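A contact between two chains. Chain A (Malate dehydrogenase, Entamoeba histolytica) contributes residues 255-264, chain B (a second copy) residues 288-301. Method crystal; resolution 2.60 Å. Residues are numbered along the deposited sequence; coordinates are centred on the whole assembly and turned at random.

Chain A (255-264) EIMSSCLSIA
Chain B 288-301: AINVECFRDLNEFK

Glu A255 to Ser A259 belong to a helix that begins earlier in the chain, and helical phi/psi persist from Cys A260 through Ser A262. Cys A260 N still bonds to Ile A256 O at 2.8 Å. Ile A263 then breaks the run with a left-handed phi/psi of 61/56, and Ala A264 is extended at -100/162, its N reaching back to Ser A259 O at 3.0 Å. Chain B supplies a strand (Ala B288 to Asn B290), a 3-10 turn (Val B291 to Cys B293), a link with Arg B295 extended at -151/156, and a helix starting at Leu B297. Asp B296 caps that helix: its OD2 accepts from Glu B299 N at 3.1 Å. In register, Cys A260 CA lies 5.9 Å from Phe B300 CA, and Leu A261 CA 5.7 Å from Phe B294 CA.

Apolar packing centres on Leu A261, which loses 117 Å² of the 503 Å² buried between the stretches. Its CB points sideways, but the m,t rotamer (chi1 -66°, chi2 161°) carries its end nearer to chain B. There Leu A261 CD2 meets Phe B300 CE1 at 3.7 Å, Phe B294 CD2 at 3.8 Å and Val B291 CG2 at 4.2 Å, so one methyl touches both the 3-10 segment and the later helix. Phe B300 (chi1 170°, t) also receives Cys A260 CB at 3.5 Å from its CE1, and Ile A256 CG2 at 4.1 Å from its CZ; these approaches to the ring are oblique. Cys A260 SG sits 5.3 Å from the Phe B300 ring centroid, 31° off the normal. Farther along, Met A257, all m, brings its CE to 4.2 Å from Ile B289 CD1, where Ile B289 is m,t and its CB points toward chain A.

The polar link is a hydrogen bond from a charged side chain to a backbone carbonyl near the end of a helical run. Arg B295, with chi1 to chi3 all t, stretches out so that its NH1 donates to Cys A260 O at 2.8 Å, with an angle of 162°. The carbonyl oxygen lies near the guanidinium plane, where the N-H groups point, leaving the faces free for carbon.

Ile A263 uses one of those faces: its CB points toward chain B, and its CG1 lies 3.6 Å from Arg B295 CZ. Within chain B, Arg B295 NH2 also forms a salt bridge with Glu B299 OE2 at 3.3 Å. The guanidinium thus combines an in-plane hydrogen bond, an internal charge partner and an aliphatic cover.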

# COMPACT_ATOMS: atom_id res chain seq x y z
N GLU A 255 -5.31 -3.70 8.63
CA GLU A 255 -5.88 -4.17 9.88
C GLU A 255 -5.45 -3.31 11.08
O GLU A 255 -6.30 -2.89 11.89
CB GLU A 255 -5.47 -5.63 10.11
CG GLU A 255 -6.14 -6.30 11.30
CD GLU A 255 -7.56 -6.74 10.99
OE1 GLU A 255 -8.41 -6.65 11.89
OE2 GLU A 255 -7.83 -7.17 9.84
N ILE A 256 -4.15 -3.07 11.19
CA ILE A 256 -3.59 -2.29 12.30
C ILE A 256 -4.09 -0.86 12.27
O ILE A 256 -4.52 -0.32 13.28
CB ILE A 256 -2.06 -2.32 12.29
CG1 ILE A 256 -1.56 -3.72 12.63
CG2 ILE A 256 -1.48 -1.28 13.24
CD1 ILE A 256 -0.11 -3.92 12.32
N MET A 257 -4.06 -0.24 11.09
CA MET A 257 -4.56 1.12 10.90
C MET A 257 -6.05 1.21 11.25
O MET A 257 -6.51 2.23 11.76
CB MET A 257 -4.35 1.59 9.45
CG MET A 257 -2.89 1.67 9.00
SD MET A 257 -2.02 3.02 9.78
CE MET A 257 -2.38 4.38 8.66
N SER A 258 -6.79 0.15 10.96
CA SER A 258 -8.25 0.14 11.16
C SER A 258 -8.63 -0.14 12.60
O SER A 258 -9.59 0.45 13.09
CB SER A 258 -8.94 -0.84 10.21
OG SER A 258 -8.64 -0.49 8.87
N SER A 259 -7.88 -1.01 13.29
CA SER A 259 -8.23 -1.43 14.66
C SER A 259 -7.37 -0.88 15.82
O SER A 259 -7.90 -0.58 16.89
CB SER A 259 -8.31 -2.95 14.76
OG SER A 259 -7.10 -3.55 14.35
N CYS A 260 -6.07 -0.73 15.61
CA CYS A 260 -5.16 -0.48 16.73
C CYS A 260 -5.20 0.94 17.26
O CYS A 260 -4.93 1.18 18.44
CB CYS A 260 -3.73 -0.87 16.37
SG CYS A 260 -3.54 -2.65 16.30
N LEU A 261 -5.55 1.89 16.38
CA LEU A 261 -5.61 3.28 16.78
C LEU A 261 -6.95 3.65 17.42
O LEU A 261 -7.01 4.45 18.33
CB LEU A 261 -5.24 4.20 15.61
CG LEU A 261 -3.78 4.10 15.12
CD1 LEU A 261 -3.61 4.66 13.72
CD2 LEU A 261 -2.80 4.76 16.09
N SER A 262 -8.03 3.02 16.96
CA SER A 262 -9.37 3.29 17.48
C SER A 262 -9.87 2.28 18.55
O SER A 262 -10.93 2.48 19.13
CB SER A 262 -10.37 3.29 16.32
OG SER A 262 -10.38 2.03 15.67
N ILE A 263 -9.10 1.20 18.78
CA ILE A 263 -9.51 0.06 19.63
C ILE A 263 -10.77 -0.67 19.11
O ILE A 263 -11.77 -0.83 19.83
CB ILE A 263 -9.64 0.39 21.15
CG1 ILE A 263 -8.64 1.47 21.59
CG2 ILE A 263 -9.43 -0.86 21.98
CD1 ILE A 263 -8.84 1.99 23.02
N ALA A 264 -10.72 -1.12 17.86
CA ALA A 264 -11.81 -1.87 17.23
C ALA A 264 -11.51 -3.34 17.28
O ALA A 264 -10.35 -3.73 17.46
CB ALA A 264 -12.01 -1.43 15.78
N ALA B 288 5.01 10.43 8.99
CA ALA B 288 5.03 10.00 10.39
C ALA B 288 3.70 10.33 11.09
O ALA B 288 3.18 11.44 10.98
CB ALA B 288 6.18 10.64 11.11
N ILE B 289 3.15 9.34 11.78
CA ILE B 289 1.88 9.49 12.48
C ILE B 289 2.11 9.22 13.97
O ILE B 289 2.56 8.14 14.34
CB ILE B 289 0.81 8.50 11.95
CG1 ILE B 289 0.47 8.83 10.50
CG2 ILE B 289 -0.44 8.50 12.84
CD1 ILE B 289 -0.09 7.67 9.75
N ASN B 290 1.80 10.21 14.80
CA ASN B 290 2.02 10.10 16.23
C ASN B 290 0.92 9.29 16.90
O ASN B 290 -0.20 9.77 17.06
CB ASN B 290 2.13 11.49 16.86
CG ASN B 290 2.57 11.45 18.31
OD1 ASN B 290 3.00 10.41 18.82
ND2 ASN B 290 2.47 12.59 18.98
N VAL B 291 1.27 8.07 17.29
CA VAL B 291 0.34 7.14 17.92
C VAL B 291 -0.36 7.71 19.18
O VAL B 291 -1.59 7.61 19.31
CB VAL B 291 1.03 5.79 18.25
CG1 VAL B 291 0.22 4.96 19.25
CG2 VAL B 291 1.30 5.00 16.96
N GLU B 292 0.42 8.33 20.07
CA GLU B 292 -0.10 8.78 21.36
C GLU B 292 -1.23 9.83 21.23
O GLU B 292 -1.98 10.05 22.18
CB GLU B 292 1.03 9.19 22.33
CG GLU B 292 1.63 10.59 22.12
CD GLU B 292 3.01 10.78 22.82
OE1 GLU B 292 3.34 9.97 23.73
OE2 GLU B 292 3.75 11.74 22.44
N CYS B 293 -1.35 10.45 20.06
CA CYS B 293 -2.50 11.32 19.73
C CYS B 293 -3.83 10.56 19.68
O CYS B 293 -4.90 11.17 19.82
CB CYS B 293 -2.28 12.03 18.40
SG CYS B 293 -1.04 13.32 18.45
N PHE B 294 -3.75 9.24 19.47
CA PHE B 294 -4.92 8.38 19.29
C PHE B 294 -5.20 7.52 20.50
O PHE B 294 -6.33 7.45 20.98
CB PHE B 294 -4.72 7.45 18.09
CG PHE B 294 -4.68 8.15 16.78
CD1 PHE B 294 -5.87 8.49 16.12
CD2 PHE B 294 -3.46 8.46 16.18
CE1 PHE B 294 -5.84 9.14 14.89
CE2 PHE B 294 -3.41 9.11 14.97
CZ PHE B 294 -4.60 9.45 14.31
N ARG B 295 -4.15 6.84 20.96
CA ARG B 295 -4.23 5.84 22.01
C ARG B 295 -2.89 5.82 22.74
O ARG B 295 -1.87 6.22 22.17
CB ARG B 295 -4.52 4.48 21.37
CG ARG B 295 -4.61 3.31 22.33
CD ARG B 295 -4.77 2.03 21.57
NE ARG B 295 -5.17 0.91 22.41
CZ ARG B 295 -5.51 -0.29 21.95
NH1 ARG B 295 -5.50 -0.52 20.64
NH2 ARG B 295 -5.87 -1.25 22.78
N ASP B 296 -2.93 5.36 23.99
CA ASP B 296 -1.74 5.02 24.78
C ASP B 296 -0.79 4.17 23.94
O ASP B 296 -1.23 3.22 23.28
CB ASP B 296 -2.17 4.22 26.02
CG ASP B 296 -1.01 3.95 26.98
OD1 ASP B 296 -0.69 4.85 27.78
OD2 ASP B 296 -0.43 2.83 26.92
N LEU B 297 0.50 4.49 23.98
CA LEU B 297 1.50 3.79 23.15
C LEU B 297 1.65 2.31 23.47
O LEU B 297 1.64 1.47 22.57
CB LEU B 297 2.86 4.49 23.22
CG LEU B 297 4.03 3.97 22.37
CD1 LEU B 297 3.64 3.65 20.93
CD2 LEU B 297 5.16 4.99 22.40
N ASN B 298 1.79 1.99 24.76
CA ASN B 298 1.97 0.60 25.19
C ASN B 298 0.74 -0.24 24.95
O ASN B 298 0.84 -1.43 24.64
CB ASN B 298 2.41 0.52 26.65
CG ASN B 298 3.84 0.99 26.85
OD1 ASN B 298 4.76 0.48 26.20
ND2 ASN B 298 4.02 1.97 27.71
N GLU B 299 -0.43 0.38 25.10
CA GLU B 299 -1.69 -0.29 24.83
C GLU B 299 -1.78 -0.61 23.34
O GLU B 299 -2.19 -1.71 22.96
CB GLU B 299 -2.86 0.57 25.31
CG GLU B 299 -3.89 -0.16 26.17
CD GLU B 299 -5.21 0.62 26.26
OE1 GLU B 299 -5.19 1.73 26.85
OE2 GLU B 299 -6.25 0.12 25.75
N PHE B 300 -1.35 0.35 22.50
CA PHE B 300 -1.23 0.17 21.05
C PHE B 300 -0.20 -0.89 20.66
O PHE B 300 -0.48 -1.76 19.84
CB PHE B 300 -0.91 1.50 20.36
CG PHE B 300 -0.53 1.36 18.90
CD1 PHE B 300 -1.48 1.57 17.90
CD2 PHE B 300 0.78 1.04 18.53
CE1 PHE B 300 -1.14 1.45 16.56
CE2 PHE B 300 1.12 0.92 17.18
CZ PHE B 300 0.16 1.13 16.19
N LYS B 301 1.00 -0.80 21.24
CA LYS B 301 2.04 -1.83 21.02
C LYS B 301 1.51 -3.23 21.31
O LYS B 301 1.79 -4.17 20.57
CB LYS B 301 3.28 -1.58 21.86
CG LYS B 301 4.13 -0.40 21.43
CD LYS B 301 5.36 -0.35 22.31
CE LYS B 301 6.09 0.94 22.16
NZ LYS B 301 7.45 0.80 22.74